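PDB 3BPD: DUF211 domain-containing protein from Archaeoglobus fulgidus DSM 4304, which is of unknown function but binds magnesium ions and assembles into a heptamer of ferredoxin-like subunits. Local coordinates for residues L6-L11 and K86-S91. The protein carries 1 engineered substitution. Numbering follows the deposited sequence.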
loop_
_atom_site.group_PDB
_atom_site.type_symbol
_atom_site.label_atom_id
_atom_site.label_comp_id
_atom_site.label_asym_id
_atom_site.label_seq_id
_atom_site.Cartn_x
_atom_site.Cartn_y
_atom_site.Cartn_z
ATOM N N LEU F 6 -10.133 26.133 4.835
ATOM C CA LEU F 6 -10.436 24.989 4.001
ATOM C C LEU F 6 -9.136 24.635 3.316
ATOM O O LEU F 6 -8.418 25.516 2.851
ATOM C CB LEU F 6 -11.489 25.337 2.956
ATOM C CG LEU F 6 -12.883 25.717 3.438
ATOM C CD1 LEU F 6 -13.779 25.860 2.208
ATOM C CD2 LEU F 6 -13.434 24.664 4.404
ATOM N N ARG F 7 -8.833 23.348 3.243
ATOM C CA ARG F 7 -7.593 22.932 2.629
ATOM C C ARG F 7 -7.796 21.996 1.450
ATOM O O ARG F 7 -7.001 21.993 0.503
ATOM C CB ARG F 7 -6.705 22.309 3.705
ATOM C CG ARG F 7 -6.235 23.352 4.738
ATOM C CD ARG F 7 -4.931 24.026 4.315
ATOM N NE ARG F 7 -3.785 23.312 4.876
ATOM C CZ ARG F 7 -2.648 23.079 4.226
ATOM N NH1 ARG F 7 -2.497 23.503 2.979
ATOM N NH2 ARG F 7 -1.663 22.411 4.823
ATOM N N ARG F 8 -8.873 21.219 1.490
ATOM C CA ARG F 8 -9.167 20.289 0.408
ATOM C C ARG F 8 -10.665 19.964 0.293
ATOM O O ARG F 8 -11.370 19.794 1.292
ATOM C CB ARG F 8 -8.356 18.999 0.596
ATOM C CG ARG F 8 -8.243 18.146 -0.662
ATOM C CD ARG F 8 -7.417 16.898 -0.411
ATOM N NE ARG F 8 -8.112 15.970 0.471
ATOM C CZ ARG F 8 -7.541 14.927 1.064
ATOM N NH1 ARG F 8 -6.257 14.672 0.867
ATOM N NH2 ARG F 8 -8.253 14.151 1.867
ATOM N N LEU F 9 -11.144 19.888 -0.941
ATOM C CA LEU F 9 -12.544 19.584 -1.201
ATOM C C LEU F 9 -12.671 18.520 -2.295
ATOM O O LEU F 9 -11.917 18.511 -3.272
ATOM C CB LEU F 9 -13.292 20.850 -1.657
ATOM C CG LEU F 9 -13.395 22.017 -0.679
ATOM C CD1 LEU F 9 -13.819 23.298 -1.387
ATOM C CD2 LEU F 9 -14.384 21.644 0.402
ATOM N N VAL F 10 -13.604 17.597 -2.122
ATOM C CA VAL F 10 -13.842 16.611 -3.159
ATOM C C VAL F 10 -15.292 16.880 -3.514
ATOM O O VAL F 10 -16.198 16.618 -2.734
ATOM C CB VAL F 10 -13.645 15.153 -2.669
ATOM C CG1 VAL F 10 -14.121 14.182 -3.752
ATOM C CG2 VAL F 10 -12.166 14.901 -2.344
ATOM N N LEU F 11 -15.498 17.453 -4.684
ATOM C CA LEU F 11 -16.834 17.790 -5.116
ATOM C C LEU F 11 -17.412 16.862 -6.173
ATOM O O LEU F 11 -16.761 16.544 -7.161
ATOM C CB LEU F 11 -16.842 19.225 -5.637
ATOM C CG LEU F 11 -16.272 20.241 -4.646
ATOM C CD1 LEU F 11 -16.490 21.641 -5.168
ATOM C CD2 LEU F 11 -16.945 20.070 -3.292
ATOM N N LYS F 86 -4.527 23.232 9.921
ATOM C CA LYS F 86 -3.134 23.411 9.535
ATOM C C LYS F 86 -2.584 22.198 8.821
ATOM O O LYS F 86 -1.747 22.310 7.930
ATOM C CB LYS F 86 -2.279 23.684 10.772
ATOM C CG LYS F 86 -2.840 24.780 11.673
ATOM C CD LYS F 86 -2.251 24.704 13.077
ATOM C CE LYS F 86 -2.893 25.721 14.009
ATOM N NZ LYS F 86 -2.407 25.556 15.403
ATOM N N ILE F 87 -3.067 21.031 9.215
ATOM C CA ILE F 87 -2.593 19.781 8.645
ATOM C C ILE F 87 -3.655 19.052 7.834
ATOM O O ILE F 87 -4.790 18.905 8.282
ATOM C CB ILE F 87 -2.106 18.860 9.768
ATOM C CG1 ILE F 87 -0.975 19.546 10.528
ATOM C CG2 ILE F 87 -1.638 17.533 9.205
ATOM C CD1 ILE F 87 -0.430 18.726 11.700
ATOM N N ILE F 88 -3.279 18.594 6.644
ATOM C CA ILE F 88 -4.199 17.859 5.795
ATOM C C ILE F 88 -4.397 16.491 6.416
ATOM O O ILE F 88 -3.591 15.596 6.202
ATOM C CB ILE F 88 -3.620 17.636 4.386
ATOM C CG1 ILE F 88 -3.261 18.974 3.731
ATOM C CG2 ILE F 88 -4.601 16.851 3.551
ATOM C CD1 ILE F 88 -4.432 19.906 3.521
ATOM N N VAL F 89 -5.469 16.336 7.182
ATOM C CA VAL F 89 -5.806 15.065 7.837
ATOM C C VAL F 89 -6.607 14.148 6.904
ATOM O O VAL F 89 -7.637 14.552 6.373
ATOM C CB VAL F 89 -6.660 15.323 9.093
ATOM C CG1 VAL F 89 -7.189 14.026 9.646
ATOM C CG2 VAL F 89 -5.835 16.074 10.133
ATOM N N GLU F 90 -6.142 12.920 6.705
ATOM C CA GLU F 90 -6.853 11.975 5.837
ATOM C C GLU F 90 -7.980 11.261 6.584
ATOM O O GLU F 90 -8.026 11.264 7.816
ATOM C CB GLU F 90 -5.888 10.922 5.275
ATOM C CG GLU F 90 -4.756 11.481 4.437
ATOM C CD GLU F 90 -5.254 12.150 3.176
ATOM O OE1 GLU F 90 -4.466 12.889 2.551
ATOM O OE2 GLU F 90 -6.431 11.937 2.809
ATOM N N SER F 91 -8.889 10.648 5.835
ATOM C CA SER F 91 -9.993 9.916 6.444
ATOM C C SER F 91 -9.528 8.524 6.892
ATOM O O SER F 91 -8.924 7.785 6.116
ATOM C CB SER F 91 -11.143 9.784 5.444
ATOM O OG SER F 91 -12.194 9.011 5.994
#
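I88 lies against the guanidinium groups of both R7 and R8, while K86 and E90 meet those two groups at their edges. Over one face of the R7 group sits I88 CD1, 3.6 Å above the plane and over its centre; near the edge, K86 O takes a hydrogen bond from R7 NH2 at 3.1 Å. That donor stands above the carbonyl plane, and the oxygen is tilted 18° from the guanidinium plane. The other branch of I88, CG2, reaches over a face of the R8 group, 3.8 Å from R8 NH1. At the edge of R8 the carboxylate of E90 is gripped end-on: R8 NH1 bonds to E90 OE1 on its syn side at 3.0 Å, and R8 NH2 bonds to E90 OE2, also at 3.0 Å, from above the carboxylate plane. The two flat groups are turned 37° apart, so the salt bridge is twisted rather than coplanar. R8 CG stands anti to the backbone N (chi1 -162°), which starts the side chain toward the 86-91 segment. R8 NH2 is shared by the carboxylates of E81 and E90, and the arginine would be expected to offset the repulsion between them and keep both ionised. R7 NH1 is held by G57 O, so its group ties the tail after strand 75-85 to the end of strand 48-57. Beyond the tail, a neighbouring subunit takes backbone hydrogen bonds with K86 and I87, and N38 of that subunit bonds to V89 O. Two adjacent strand residues can send their side chains to the same segment because R7 and R8 both face V83, a classic beta bulge on strand 6-16, one of the two inner strands of a ferredoxin-like βαββαβ fold.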